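Local coordinates for ADP-ribosylation factor-binding protein GGA2 (PDB 3MNM) that probably helps to regulate membrane traffic through the trans-Golgi network, this chain being its GAE (gamma-adaptin ear) domain, at residues 9-13 / 22-26; 38-44 / 72-78; 47-53 / 101-107. All coordinates share one frame; numbering follows the deposited sequence.

Interaction 1 of 3, residues 9-13 / 22-26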
loop_
_atom_site.group_PDB
_atom_site.type_symbol
_atom_site.label_atom_id
_atom_site.label_comp_id
_atom_site.label_asym_id
_atom_site.label_seq_id
_atom_site.Cartn_x
_atom_site.Cartn_y
_atom_site.Cartn_z
ATOM N N ALA A 9 -3.244 -13.789 4.229
ATOM C CA ALA A 9 -2.536 -13.145 5.328
ATOM C C ALA A 9 -2.040 -11.757 4.922
ATOM O O ALA A 9 -1.837 -11.486 3.739
ATOM C CB ALA A 9 -1.372 -14.006 5.791
ATOM N N ARG A 10 -1.861 -10.887 5.907
ATOM C CA ARG A 10 -1.356 -9.540 5.652
ATOM C C ARG A 10 0.142 -9.508 5.816
ATOM O O ARG A 10 0.685 -10.059 6.777
ATOM C CB ARG A 10 -1.957 -8.539 6.629
ATOM C CG ARG A 10 -3.463 -8.443 6.577
ATOM C CD ARG A 10 -3.881 -7.234 5.797
ATOM N NE ARG A 10 -5.326 -7.180 5.636
ATOM C CZ ARG A 10 -6.103 -6.241 6.164
ATOM N NH1 ARG A 10 -5.577 -5.267 6.900
ATOM N NH2 ARG A 10 -7.408 -6.289 5.954
ATOM N N THR A 11 0.816 -8.855 4.883
ATOM C CA THR A 11 2.215 -8.544 5.069
ATOM C C THR A 11 2.325 -7.095 5.505
ATOM O O THR A 11 1.701 -6.207 4.904
ATOM C CB THR A 11 3.025 -8.759 3.772
ATOM O OG1 THR A 11 2.764 -10.073 3.252
ATOM C CG2 THR A 11 4.502 -8.616 4.048
ATOM N N LEU A 12 3.094 -6.853 6.561
ATOM C CA LEU A 12 3.319 -5.490 7.020
ATOM C C LEU A 12 4.322 -4.810 6.103
ATOM O O LEU A 12 5.395 -5.350 5.816
ATOM C CB LEU A 12 3.809 -5.437 8.469
ATOM C CG LEU A 12 4.050 -4.009 8.966
ATOM C CD1 LEU A 12 2.726 -3.261 9.124
ATOM C CD2 LEU A 12 4.854 -3.963 10.267
ATOM N N VAL A 13 3.954 -3.630 5.620
ATOM C CA VAL A 13 4.820 -2.845 4.762
ATOM C C VAL A 13 5.488 -1.759 5.582
ATOM O O VAL A 13 6.693 -1.577 5.509
ATOM C CB VAL A 13 4.028 -2.193 3.594
ATOM C CG1 VAL A 13 4.940 -1.303 2.766
ATOM C CG2 VAL A 13 3.384 -3.281 2.723
ATOM N N GLU A 22 -0.365 -2.171 5.015
ATOM C CA GLU A 22 -0.233 -3.616 4.819
ATOM C C GLU A 22 -0.602 -4.033 3.395
ATOM O O GLU A 22 -1.439 -3.398 2.755
ATOM C CB GLU A 22 -1.126 -4.376 5.809
ATOM C CG GLU A 22 -0.812 -4.115 7.266
ATOM C CD GLU A 22 -1.896 -4.645 8.186
ATOM O OE1 GLU A 22 -3.068 -4.241 8.015
ATOM O OE2 GLU A 22 -1.583 -5.466 9.079
ATOM N N PHE A 23 0.021 -5.106 2.904
ATOM C CA PHE A 23 -0.372 -5.706 1.636
ATOM C C PHE A 23 -0.967 -7.087 1.885
ATOM O O PHE A 23 -0.479 -7.840 2.729
ATOM C CB PHE A 23 0.822 -5.920 0.702
ATOM C CG PHE A 23 1.446 -4.655 0.167
ATOM C CD1 PHE A 23 2.722 -4.688 -0.371
ATOM C CD2 PHE A 23 0.769 -3.453 0.189
ATOM C CE1 PHE A 23 3.320 -3.532 -0.874
ATOM C CE2 PHE A 23 1.359 -2.297 -0.307
ATOM C CZ PHE A 23 2.634 -2.339 -0.841
ATOM N N GLU A 24 -2.016 -7.409 1.146
ATOM C CA GLU A 24 -2.435 -8.798 0.980
ATOM C C GLU A 24 -1.953 -9.243 -0.389
ATOM O O GLU A 24 -2.375 -8.697 -1.411
ATOM C CB GLU A 24 -3.958 -8.956 1.135
ATOM C CG GLU A 24 -4.430 -9.020 2.589
ATOM C CD GLU A 24 -5.949 -9.164 2.740
ATOM O OE1 GLU A 24 -6.655 -9.344 1.722
ATOM O OE2 GLU A 24 -6.438 -9.078 3.889
ATOM N N ILE A 25 -1.043 -10.221 -0.407
ATOM C CA ILE A 25 -0.417 -10.669 -1.641
ATOM C C ILE A 25 -0.770 -12.122 -1.903
ATOM O O ILE A 25 -0.628 -12.961 -1.016
ATOM C CB ILE A 25 1.119 -10.526 -1.572
ATOM C CG1 ILE A 25 1.500 -9.076 -1.258
ATOM C CG2 ILE A 25 1.788 -11.008 -2.879
ATOM C CD1 ILE A 25 2.963 -8.896 -0.921
ATOM N N SER A 26 -1.235 -12.410 -3.113
ATOM C CA SER A 26 -1.540 -13.789 -3.500
ATOM C C SER A 26 -1.200 -14.042 -4.965
ATOM O O SER A 26 -1.260 -13.136 -5.789
ATOM C CB SER A 26 -3.011 -14.112 -3.234
ATOM O OG SER A 26 -3.877 -13.266 -3.977
HETATM O O HOH W 1 0.312 -11.119 2.092
HETATM O O HOH W 2 -8.965 -8.427 4.373
#
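R10 lies over the outer face of the hairpin 10-15/19-27 and is tied to two glutamates of the partner strand by salt bridges. R10 NE donates to OE2 of E24 at 2.8 Å, nearly straight at 171°, whereas R10 NH1 reaches OE1 of E22 at 2.9 Å by a more bent path. Both oxygens lie close to the guanidinium plane. The acids are turned differently: E24 is met on the anti side of OE2 but tilted well out of the carboxylate plane, E22 from above its carboxylate, which stands almost perpendicular to the guanidinium. A kink in the arginine chain at chi2 (-101°) swings its end across the neighbouring strand. NH2 serves D78 and a water that also donates to E24 OE2, and F38 adds a cation-pi contact.

Backbone bonds join the strands at one hydrogen-bonded antiparallel pair: T11 N to F23 O, 2.7 Å, and F23 N to T11 O, 2.8 Å. Beyond it a water bridges what the main chains do not join directly, donating to A9 O, accepting from I25 N and bonding to T11 OG1.

Apolar contact falls on the other side. CG2 of V13 sits over the centre of the F23 ring, 3.4 Å from its centroid, in a CH-pi contact; a branched valine offers a methyl just there. F118 meets the same aromatic ring edge-to-face.

Arginine suits the outer face because its several N-H groups can answer several acids at once. The positive R10 among E22, E24 and D78 would probably favour the ionised form of these acids.

Interaction 2 of 3, residues 38-44 / 72-78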
loop_
_atom_site.group_PDB
_atom_site.type_symbol
_atom_site.label_atom_id
_atom_site.label_comp_id
_atom_site.label_asym_id
_atom_site.label_seq_id
_atom_site.Cartn_x
_atom_site.Cartn_y
_atom_site.Cartn_z
ATOM N N PHE A 38 -3.799 -2.012 2.272
ATOM C CA PHE A 38 -4.713 -1.590 3.326
ATOM C C PHE A 38 -4.050 -0.553 4.192
ATOM O O PHE A 38 -2.921 -0.745 4.664
ATOM C CB PHE A 38 -5.118 -2.776 4.206
ATOM C CG PHE A 38 -5.970 -3.782 3.507
ATOM C CD1 PHE A 38 -7.354 -3.673 3.540
ATOM C CD2 PHE A 38 -5.400 -4.841 2.817
ATOM C CE1 PHE A 38 -8.154 -4.612 2.904
ATOM C CE2 PHE A 38 -6.197 -5.779 2.179
ATOM C CZ PHE A 38 -7.576 -5.663 2.225
ATOM N N PHE A 39 -4.766 0.542 4.431
ATOM C CA PHE A 39 -4.243 1.659 5.187
ATOM C C PHE A 39 -5.054 1.824 6.447
ATOM O O PHE A 39 -6.273 1.929 6.396
ATOM C CB PHE A 39 -4.303 2.935 4.341
ATOM C CG PHE A 39 -3.456 2.860 3.115
ATOM C CD1 PHE A 39 -2.164 3.387 3.120
ATOM C CD2 PHE A 39 -3.924 2.233 1.973
ATOM C CE1 PHE A 39 -1.362 3.287 1.981
ATOM C CE2 PHE A 39 -3.133 2.124 0.840
ATOM C CZ PHE A 39 -1.845 2.649 0.848
ATOM N N THR A 40 -4.354 1.813 7.573
ATOM C CA THR A 40 -4.951 1.923 8.901
ATOM C C THR A 40 -4.421 3.158 9.629
ATOM O O THR A 40 -3.208 3.399 9.724
ATOM C CB THR A 40 -4.657 0.653 9.725
ATOM O OG1 THR A 40 -5.412 -0.434 9.189
ATOM C CG2 THR A 40 -5.000 0.868 11.215
ATOM N N ASN A 41 -5.333 3.963 10.151
ATOM C CA ASN A 41 -4.950 5.195 10.808
ATOM C C ASN A 41 -4.556 4.902 12.251
ATOM O O ASN A 41 -5.338 4.316 12.990
ATOM C CB ASN A 41 -6.126 6.180 10.750
ATOM C CG ASN A 41 -5.758 7.585 11.206
ATOM O OD1 ASN A 41 -4.636 7.848 11.643
ATOM N ND2 ASN A 41 -6.729 8.517 11.101
ATOM N N LEU A 42 -3.335 5.277 12.636
ATOM C CA LEU A 42 -2.882 5.074 14.018
ATOM C C LEU A 42 -2.997 6.353 14.847
ATOM O O LEU A 42 -2.652 6.374 16.032
ATOM C CB LEU A 42 -1.432 4.549 14.031
ATOM C CG LEU A 42 -1.228 3.251 13.254
ATOM C CD1 LEU A 42 0.258 2.889 13.172
ATOM C CD2 LEU A 42 -2.021 2.098 13.847
ATOM N N SER A 43 -3.461 7.428 14.215
ATOM C CA SER A 43 -3.637 8.704 14.883
ATOM C C SER A 43 -5.070 8.805 15.412
ATOM O O SER A 43 -5.968 8.198 14.850
ATOM C CB SER A 43 -3.386 9.852 13.905
ATOM O OG SER A 43 -3.588 11.111 14.537
ATOM N N SER A 44 -5.281 9.545 16.496
ATOM C CA SER A 44 -6.634 9.790 16.989
ATOM C C SER A 44 -7.336 10.810 16.100
ATOM O O SER A 44 -8.562 10.948 16.136
ATOM C CB SER A 44 -6.612 10.286 18.438
ATOM O OG SER A 44 -5.959 11.540 18.541
ATOM N N MET A 72 -9.509 9.080 6.151
ATOM C CA MET A 72 -10.080 8.164 7.132
ATOM C C MET A 72 -10.073 8.777 8.527
ATOM O O MET A 72 -9.193 9.555 8.897
ATOM C CB MET A 72 -9.406 6.782 7.091
ATOM C CG MET A 72 -7.916 6.854 7.077
ATOM S SD MET A 72 -7.242 5.169 6.958
ATOM C CE MET A 72 -5.489 5.569 6.946
ATOM N N ILE A 73 -11.118 8.472 9.279
ATOM C CA ILE A 73 -11.285 9.014 10.613
ATOM C C ILE A 73 -10.199 8.465 11.544
ATOM O O ILE A 73 -9.576 7.450 11.235
ATOM C CB ILE A 73 -12.692 8.644 11.155
ATOM C CG1 ILE A 73 -13.011 9.403 12.435
ATOM C CG2 ILE A 73 -12.820 7.154 11.384
ATOM C CD1 ILE A 73 -14.495 9.413 12.765
ATOM N N GLY A 74 -9.994 9.139 12.676
ATOM C CA GLY A 74 -9.058 8.676 13.699
ATOM C C GLY A 74 -9.245 7.198 14.004
ATOM O O GLY A 74 -10.379 6.713 14.123
ATOM N N ASN A 75 -8.125 6.467 14.087
ATOM C CA ASN A 75 -8.101 5.038 14.417
ATOM C C ASN A 75 -8.783 4.105 13.424
ATOM O O ASN A 75 -9.004 2.936 13.723
ATOM C CB ASN A 75 -8.655 4.775 15.832
ATOM C CG ASN A 75 -7.956 5.592 16.899
ATOM O OD1 ASN A 75 -8.598 6.299 17.675
ATOM N ND2 ASN A 75 -6.641 5.501 16.945
ATOM N N ALA A 76 -9.116 4.602 12.230
ATOM C CA ALA A 76 -9.809 3.765 11.266
ATOM C C ALA A 76 -8.986 2.549 10.900
ATOM O O ALA A 76 -7.826 2.679 10.518
ATOM C CB ALA A 76 -10.140 4.563 9.999
ATOM N N LYS A 77 -9.593 1.376 11.004
ATOM C CA LYS A 77 -8.960 0.154 10.518
ATOM C C LYS A 77 -9.329 -0.099 9.065
ATOM O O LYS A 77 -10.516 -0.137 8.699
ATOM C CB LYS A 77 -9.330 -1.045 11.403
ATOM C CG LYS A 77 -8.577 -1.050 12.726
ATOM C CD LYS A 77 -9.126 -2.084 13.710
ATOM C CE LYS A 77 -9.049 -3.498 13.154
ATOM N NZ LYS A 77 -9.557 -4.499 14.149
ATOM N N ASP A 78 -8.313 -0.271 8.226
ATOM C CA ASP A 78 -8.545 -0.498 6.804
ATOM C C ASP A 78 -9.446 0.601 6.243
ATOM O O ASP A 78 -10.396 0.328 5.489
ATOM C CB ASP A 78 -9.177 -1.871 6.558
ATOM C CG ASP A 78 -8.262 -3.015 6.977
ATOM O OD1 ASP A 78 -7.065 -2.761 7.205
ATOM O OD2 ASP A 78 -8.747 -4.158 7.074
HETATM O O HOH W 3 -6.240 -3.123 10.114
HETATM O O HOH W 4 -5.980 1.915 14.471
#
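The side chain of N41 points into the turn at 73-76 and grips it: N41 ND2 donates to I73 O at 3.0 Å, from above the carbonyl plane. A76 N, closing the type II turn from I73 to A76, reaches the same oxygen from the opposite face. The N41 backbone joins in, its N donating to A76 O at 2.8 Å. CG lies anti to the N41 backbone N (chi1 -170°), which sends the amide out over the turn, and OD1 accepts from S43 N in an Asx turn. Both ends of the amide are thus used, ND2 also binding S45 O, so its rotation is fixed; asparagine is well fitted to this double task.

Apolar packing is tight beside it: the M72 side chain, extended beyond CG, lies against the backbone of 39-41, with M72 SD 3.4 Å from F39 O and M72 CE 3.9 Å from F39 CB, a flexible thioether following the strand. Glycine at G74 brings its CA close to S43 O, 3.3 Å, where a side chain might be hard to fit. Its neighbour N75 takes the positive phi (64°) that type II turns require at this position and that asparagine tolerates well; N75 N donates to S43 O at 2.9 Å.

The other flank is wetter and held at fewer points. D78 N donates to OG1 of T40 at 3.1 Å, almost straight at 173°. One water links T40 OG1 with D78 OD1, and another donates to N41 O and N75 O. D78 turns its carboxylate chiefly to R10.

Although 72-78 has no regular strand, its peptide groups are bound by main-chain, amide and hydroxyl partners of 38-44, consistent with an irregular loop held in a defined path along the side of strand 38-41 on which strand 80-81 also pairs.

Interaction 3 of 3, residues 47-53 / 101-107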
loop_
_atom_site.group_PDB
_atom_site.type_symbol
_atom_site.label_atom_id
_atom_site.label_comp_id
_atom_site.label_asym_id
_atom_site.label_seq_id
_atom_site.Cartn_x
_atom_site.Cartn_y
_atom_site.Cartn_z
ATOM N N ILE A 47 -6.842 11.355 9.032
ATOM C CA ILE A 47 -5.861 11.498 7.961
ATOM C C ILE A 47 -6.604 11.893 6.691
ATOM O O ILE A 47 -7.616 11.297 6.359
ATOM C CB ILE A 47 -5.100 10.188 7.729
ATOM C CG1 ILE A 47 -4.090 9.976 8.860
ATOM C CG2 ILE A 47 -4.377 10.210 6.366
ATOM C CD1 ILE A 47 -3.268 8.682 8.734
ATOM N N SER A 48 -6.099 12.898 5.988
ATOM C CA SER A 48 -6.760 13.339 4.757
ATOM C C SER A 48 -5.748 13.485 3.629
ATOM O O SER A 48 -4.546 13.370 3.858
ATOM C CB SER A 48 -7.476 14.673 4.993
ATOM O OG SER A 48 -6.578 15.669 5.430
ATOM N N ASN A 49 -6.252 13.743 2.424
ATOM C CA ASN A 49 -5.405 13.995 1.273
ATOM C C ASN A 49 -4.396 12.867 1.041
ATOM O O ASN A 49 -3.297 13.132 0.587
ATOM C CB ASN A 49 -4.657 15.321 1.457
ATOM C CG ASN A 49 -5.604 16.498 1.651
ATOM O OD1 ASN A 49 -6.741 16.468 1.191
ATOM N ND2 ASN A 49 -5.125 17.541 2.313
ATOM N N LEU A 50 -4.778 11.622 1.324
ATOM C CA LEU A 50 -3.800 10.522 1.234
ATOM C C LEU A 50 -3.570 10.113 -0.221
ATOM O O LEU A 50 -4.501 9.731 -0.942
ATOM C CB LEU A 50 -4.231 9.313 2.100
ATOM C CG LEU A 50 -3.107 8.255 2.235
ATOM C CD1 LEU A 50 -3.171 7.641 3.642
ATOM C CD2 LEU A 50 -3.266 7.203 1.147
ATOM N N VAL A 51 -2.304 10.179 -0.640
ATOM C CA VAL A 51 -1.902 9.879 -2.005
ATOM C C VAL A 51 -0.824 8.801 -1.934
ATOM O O VAL A 51 0.226 9.023 -1.345
ATOM C CB VAL A 51 -1.337 11.147 -2.678
ATOM C CG1 VAL A 51 -0.820 10.837 -4.070
ATOM C CG2 VAL A 51 -2.432 12.232 -2.760
ATOM N N PHE A 52 -1.115 7.636 -2.503
ATOM C CA PHE A 52 -0.190 6.494 -2.455
ATOM C C PHE A 52 0.354 6.195 -3.845
ATOM O O PHE A 52 -0.407 6.059 -4.817
ATOM C CB PHE A 52 -0.934 5.265 -1.934
ATOM C CG PHE A 52 -0.057 4.054 -1.734
ATOM C CD1 PHE A 52 -0.281 2.898 -2.473
ATOM C CD2 PHE A 52 0.953 4.064 -0.775
ATOM C CE1 PHE A 52 0.496 1.764 -2.274
ATOM C CE2 PHE A 52 1.741 2.940 -0.579
ATOM C CZ PHE A 52 1.508 1.786 -1.324
ATOM N N LEU A 53 1.679 6.071 -3.930
ATOM C CA LEU A 53 2.352 5.773 -5.194
ATOM C C LEU A 53 3.133 4.472 -5.053
ATOM O O LEU A 53 3.909 4.316 -4.110
ATOM C CB LEU A 53 3.324 6.915 -5.546
ATOM C CG LEU A 53 4.067 6.811 -6.875
ATOM C CD1 LEU A 53 3.095 6.882 -8.060
ATOM C CD2 LEU A 53 5.109 7.939 -6.971
ATOM N N TRP A 101 7.550 2.406 -2.772
ATOM C CA TRP A 101 6.260 3.051 -2.470
ATOM C C TRP A 101 6.483 4.402 -1.804
ATOM O O TRP A 101 7.522 4.663 -1.198
ATOM C CB TRP A 101 5.369 2.143 -1.608
ATOM C CG TRP A 101 5.986 1.789 -0.278
ATOM C CD1 TRP A 101 6.749 0.678 0.021
ATOM C CD2 TRP A 101 5.914 2.561 0.925
ATOM N NE1 TRP A 101 7.142 0.723 1.341
ATOM C CE2 TRP A 101 6.639 1.864 1.918
ATOM C CE3 TRP A 101 5.296 3.777 1.265
ATOM C CZ2 TRP A 101 6.786 2.354 3.217
ATOM C CZ3 TRP A 101 5.432 4.254 2.565
ATOM C CH2 TRP A 101 6.175 3.543 3.525
ATOM N N LYS A 102 5.492 5.275 -1.934
ATOM C CA LYS A 102 5.543 6.577 -1.306
ATOM C C LYS A 102 4.123 6.916 -0.902
ATOM O O LYS A 102 3.182 6.614 -1.635
ATOM C CB LYS A 102 6.050 7.630 -2.297
ATOM C CG LYS A 102 6.060 9.015 -1.749
ATOM C CD LYS A 102 6.734 9.974 -2.720
ATOM C CE LYS A 102 6.696 11.402 -2.198
ATOM N NZ LYS A 102 7.316 12.361 -3.150
ATOM N N VAL A 103 3.970 7.533 0.259
ATOM C CA VAL A 103 2.663 8.031 0.663
ATOM C C VAL A 103 2.798 9.464 1.181
ATOM O O VAL A 103 3.744 9.804 1.893
ATOM C CB VAL A 103 1.980 7.091 1.704
ATOM C CG1 VAL A 103 2.676 7.166 3.062
ATOM C CG2 VAL A 103 0.479 7.419 1.833
ATOM N N ASN A 104 1.861 10.314 0.774
ATOM C CA ASN A 104 1.788 11.687 1.266
ATOM C C ASN A 104 0.389 11.861 1.813
ATOM O O ASN A 104 -0.564 11.374 1.212
ATOM C CB ASN A 104 1.992 12.688 0.119
ATOM C CG ASN A 104 3.418 12.736 -0.359
ATOM O OD1 ASN A 104 3.832 11.898 -1.155
ATOM N ND2 ASN A 104 4.190 13.704 0.141
ATOM N N TYR A 105 0.266 12.520 2.956
ATOM C CA TYR A 105 -1.047 12.732 3.550
ATOM C C TYR A 105 -0.990 13.882 4.539
ATOM O O TYR A 105 0.090 14.376 4.883
ATOM C CB TYR A 105 -1.549 11.450 4.237
ATOM C CG TYR A 105 -0.650 10.945 5.346
ATOM C CD1 TYR A 105 0.387 10.054 5.069
ATOM C CD2 TYR A 105 -0.840 11.346 6.666
ATOM C CE1 TYR A 105 1.219 9.586 6.074
ATOM C CE2 TYR A 105 -0.013 10.872 7.685
ATOM C CZ TYR A 105 1.010 9.993 7.379
ATOM O OH TYR A 105 1.841 9.534 8.381
ATOM N N SER A 106 -2.160 14.319 4.997
ATOM C CA SER A 106 -2.259 15.373 6.002
ATOM C C SER A 106 -2.775 14.793 7.317
ATOM O O SER A 106 -3.684 13.958 7.309
ATOM C CB SER A 106 -3.241 16.455 5.523
ATOM O OG SER A 106 -3.008 16.825 4.176
ATOM N N VAL A 107 -2.221 15.245 8.439
ATOM C CA VAL A 107 -2.720 14.855 9.759
ATOM C C VAL A 107 -2.337 15.949 10.762
ATOM O O VAL A 107 -1.250 16.519 10.681
ATOM C CB VAL A 107 -2.187 13.466 10.208
ATOM C CG1 VAL A 107 -0.675 13.503 10.413
ATOM C CG2 VAL A 107 -2.885 12.998 11.482
HETATM O O HOH W 5 -6.547 15.563 8.291
HETATM O O HOH W 6 2.618 10.135 -2.918
#
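Strands 47-48 and 50-53 pair antiparallel with strand 101-107, in one of the two sheets of the Ig-like beta sandwich that forms the GAE domain, and a beta bulge interrupts the pairing. S48 and S106 exchange two backbone bonds: S48 N to S106 O, 2.9 Å, and S106 N to S48 O, 2.8 Å. V51 pairs likewise with N104, and L53 with K102. The register shifts by one residue between S48 and V51, where N49 adopts a positive phi (55°) that asparagine accepts readily. In the S106 conformer considered, N49 ND2 donates to S106 OG at 2.9 Å.

Alternation of side chains gives this sheet two unlike faces, as in other beta sandwiches. V51, L53, K102 and N104 lie on the outer one, where a water donates to both V51 O and N104 OD1, and E113 binds N104 ND2. I47, F52, V103 and V107 look inward. CG2 of I47 comes within 3.7 Å of Y105 CD2, and I47 CG1 lies 4.2 Å from V107 CG2; Y105 OH meanwhile bonds to E114. Replacing I47 with an alanine would probably open a gap beside the Y105 ring and leave V107 CG2 without that neighbour.

Farther along, CG of L50 touches V103 CG2 at 3.7 Å. F52, whose CG is anti to the backbone N (chi1 -175°), turns its ring towards strand 101-107: F52 CD2 meets V103 CB at the ring edge, at 4.0 Å, and F52 CE2 lies 3.9 Å from W101 CB. F39 packs edge-to-face against the same phenylalanine, from the opposing sheet.

Overall arrangement
Interaction 1 pairs strand 10-15 with 19-27, and interaction 2 joins strand 38-41, the neighbour of 19-27 in the same sheet, to the loop 72-78; interaction 3 belongs to the other sheet. The first is a surface contact dominated by charge, and R10 and D78 carry that network into interaction 2, which otherwise relies on neutral bonds. Interactions 2 and 3 are both partly buried; interaction 3 combines regular main-chain pairing with an apolar inner face that goes into the core, though its outer side is polar. The sheets touch where F39 and F23 pack against F52 and V13 on W101, among other places. Interactions 2 and 3 also join directly, through M72 N and I47 O.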